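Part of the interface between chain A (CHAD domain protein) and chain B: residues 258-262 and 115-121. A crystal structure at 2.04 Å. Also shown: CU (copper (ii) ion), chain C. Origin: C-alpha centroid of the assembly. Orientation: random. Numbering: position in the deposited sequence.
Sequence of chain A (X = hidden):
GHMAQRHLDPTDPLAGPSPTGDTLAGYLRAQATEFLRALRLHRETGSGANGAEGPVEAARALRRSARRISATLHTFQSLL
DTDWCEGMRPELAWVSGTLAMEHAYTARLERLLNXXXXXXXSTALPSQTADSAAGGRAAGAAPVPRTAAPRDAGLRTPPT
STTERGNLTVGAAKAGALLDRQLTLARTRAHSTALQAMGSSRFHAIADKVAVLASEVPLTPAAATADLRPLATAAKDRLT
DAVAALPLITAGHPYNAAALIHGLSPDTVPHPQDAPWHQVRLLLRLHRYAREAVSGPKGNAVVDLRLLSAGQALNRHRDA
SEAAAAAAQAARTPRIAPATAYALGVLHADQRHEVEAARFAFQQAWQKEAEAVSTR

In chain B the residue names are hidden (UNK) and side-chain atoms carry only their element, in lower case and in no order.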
# COMPACT_ATOMS: atom_id res chain seq x y z
N ALA A 258 -8.45 2.84 -5.96
CA ALA A 258 -7.76 1.56 -6.16
C ALA A 258 -8.71 0.33 -6.11
O ALA A 258 -8.44 -0.69 -6.77
CB ALA A 258 -6.63 1.42 -5.14
N ALA A 259 -9.81 0.42 -5.35
CA ALA A 259 -10.71 -0.73 -5.06
C ALA A 259 -9.98 -1.94 -4.44
O ALA A 259 -9.91 -3.07 -4.99
CB ALA A 259 -11.49 -1.14 -6.29
N LEU A 260 -9.47 -1.70 -3.26
CA LEU A 260 -8.74 -2.71 -2.52
C LEU A 260 -9.64 -3.62 -1.70
O LEU A 260 -9.29 -4.75 -1.39
CB LEU A 260 -7.70 -2.03 -1.66
CG LEU A 260 -6.77 -1.14 -2.48
CD1 LEU A 260 -5.83 -0.35 -1.58
CD2 LEU A 260 -5.97 -1.98 -3.46
N ILE A 261 -10.83 -3.17 -1.37
CA ILE A 261 -11.79 -4.05 -0.76
C ILE A 261 -12.97 -4.07 -1.70
O ILE A 261 -13.57 -3.03 -1.94
CB ILE A 261 -12.23 -3.56 0.63
CG1 ILE A 261 -11.04 -3.20 1.51
CG2 ILE A 261 -13.02 -4.65 1.33
CD1 ILE A 261 -11.42 -2.43 2.78
N HIS A 262 -13.23 -5.22 -2.29
CA HIS A 262 -14.37 -5.43 -3.19
C HIS A 262 -14.76 -6.87 -3.02
O HIS A 262 -13.93 -7.68 -2.55
CB HIS A 262 -14.02 -5.13 -4.67
CG HIS A 262 -12.98 -6.04 -5.25
ND1 HIS A 262 -13.20 -7.38 -5.47
CD2 HIS A 262 -11.69 -5.81 -5.59
CE1 HIS A 262 -12.10 -7.93 -5.96
NE2 HIS A 262 -11.17 -7.00 -6.04
N UNK B 115 -11.28 5.98 5.86
CA UNK B 115 -10.34 5.17 5.11
C UNK B 115 -11.03 3.99 4.43
O UNK B 115 -10.74 3.70 3.28
c UNK B 115 -9.19 4.71 6.00
N UNK B 116 -11.97 3.34 5.10
CA UNK B 116 -12.73 2.23 4.50
C UNK B 116 -13.60 2.61 3.28
O UNK B 116 -13.78 1.81 2.33
c UNK B 116 -12.59 -0.67 5.99
c UNK B 116 -13.67 1.60 5.54
c UNK B 116 -14.16 0.39 7.63
c UNK B 116 -13.08 0.64 6.59
N UNK B 117 -14.20 3.79 3.36
CA UNK B 117 -15.00 4.35 2.29
C UNK B 117 -14.09 4.55 1.09
O UNK B 117 -14.39 4.07 -0.01
n UNK B 117 -18.74 5.72 4.73
c UNK B 117 -19.01 4.80 3.83
c UNK B 117 -17.47 6.22 4.49
c UNK B 117 -15.66 5.69 2.69
c UNK B 117 -16.98 5.56 3.41
n UNK B 117 -17.97 4.68 3.01
N UNK B 118 -12.96 5.19 1.34
CA UNK B 118 -11.92 5.39 0.33
C UNK B 118 -11.42 4.08 -0.27
O UNK B 118 -11.37 3.90 -1.50
c UNK B 118 -8.60 7.34 0.60
c UNK B 118 -9.52 6.24 0.12
n UNK B 118 -8.11 7.15 1.97
n UNK B 118 -6.87 6.18 3.65
n UNK B 118 -6.75 5.33 1.50
c UNK B 118 -7.25 6.22 2.37
c UNK B 118 -10.76 6.16 0.96
N UNK B 119 -11.07 3.13 0.58
CA UNK B 119 -10.55 1.86 0.12
C UNK B 119 -11.58 0.97 -0.60
O UNK B 119 -11.22 -0.04 -1.24
c UNK B 119 -9.97 1.08 1.30
c UNK B 119 -8.57 1.16 3.37
c UNK B 119 -8.77 1.72 1.96
c UNK B 119 -7.55 1.52 1.08
N UNK B 120 -12.86 1.29 -0.46
CA UNK B 120 -13.87 0.59 -1.25
C UNK B 120 -13.86 1.17 -2.67
O UNK B 120 -13.79 0.43 -3.65
o UNK B 120 -15.18 -0.06 0.63
c UNK B 120 -15.23 0.68 -0.58
N UNK B 121 -13.86 2.51 -2.77
CA UNK B 121 -13.67 3.20 -4.05
C UNK B 121 -14.97 3.75 -4.57
O UNK B 121 -15.85 4.10 -3.78
CU CU C . -9.06 -7.12 -6.63

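Position 115 of chain B has one side-chain atom, a carbon. That is alanine. Ala115(B) lies on a helix that begins earlier in the chain, and its CB comes no nearer to the chain A stretch than 8.1 Å, to CD1 of Ile261(A), too far for contact.

Position 116 carries four carbons, forked at the second. One carbon at the end of the fork comes to 3.8 Å from CD1 of Ile261(A). The fork at the second carbon marks leucine, since isoleucine would branch at the first. In Leu116(B) the touching atom is CD2. CA to CB points sideways, but the end of the side chain comes nearer.

Position 117 has one carbon, then a five-membered ring of three carbons and two nitrogens. This is histidine. His117(B) is exposed and makes no contact with the chain A stretch.

Position 118 has three carbons, a nitrogen, and then a carbon bearing two more nitrogens. That guanidinium group identifies arginine. Arg118(B) does not reach the chain A stretch; NH1 and NH2 are hydrogen-bonded elsewhere in the structure.

Position 119 again has four carbons forked at the second. One terminal carbon lies against CD1 of Leu260(A). It is leucine. In Leu119(B) this atom is CD2, 3.7 Å from CD1 of Leu260(A). CB of Leu119(B) also lies 4.1 Å from CD1 of Ile261(A). Both chi angles fall in regular wells, m and t.

Position 120 has one carbon and one oxygen, and its CA to CB bond points away from the chain A stretch. This is serine. OG of Ser120(B) donates a hydrogen bond to O of Leu116(B) at 2.9 Å, turning back onto its own helix. Its backbone faces the partner instead: CA is 3.7 Å from O of Ile261(A).

Position 121 has no side-chain atoms, so it is glycine. At the backbone angles of Gly121(B), a CB would jam against the carbonyl O of the residue before. It would also point toward the chain A stretch, 3.7 Å from N of Ala259(A).

The contact joins backbone polarity to apolar packing. O of Leu119(B) accepts two hydrogen bonds: a weak one from N of Leu260(A) at 3.1 Å, bent to 129°, and a straighter one from N of Ile261(A) at 3.2 Å and 159°. Next to it, O of Ser120(B) receives a CA-H...O contact from CA of Ala259(A) at 3.6 Å. The leucines and Ile261(A) add apolar contact beside these polar links. His262(A) takes no part, but its NE2 binds the copper ion CU at 2.2 Å.

Chain B 115-121: ALHRLSG
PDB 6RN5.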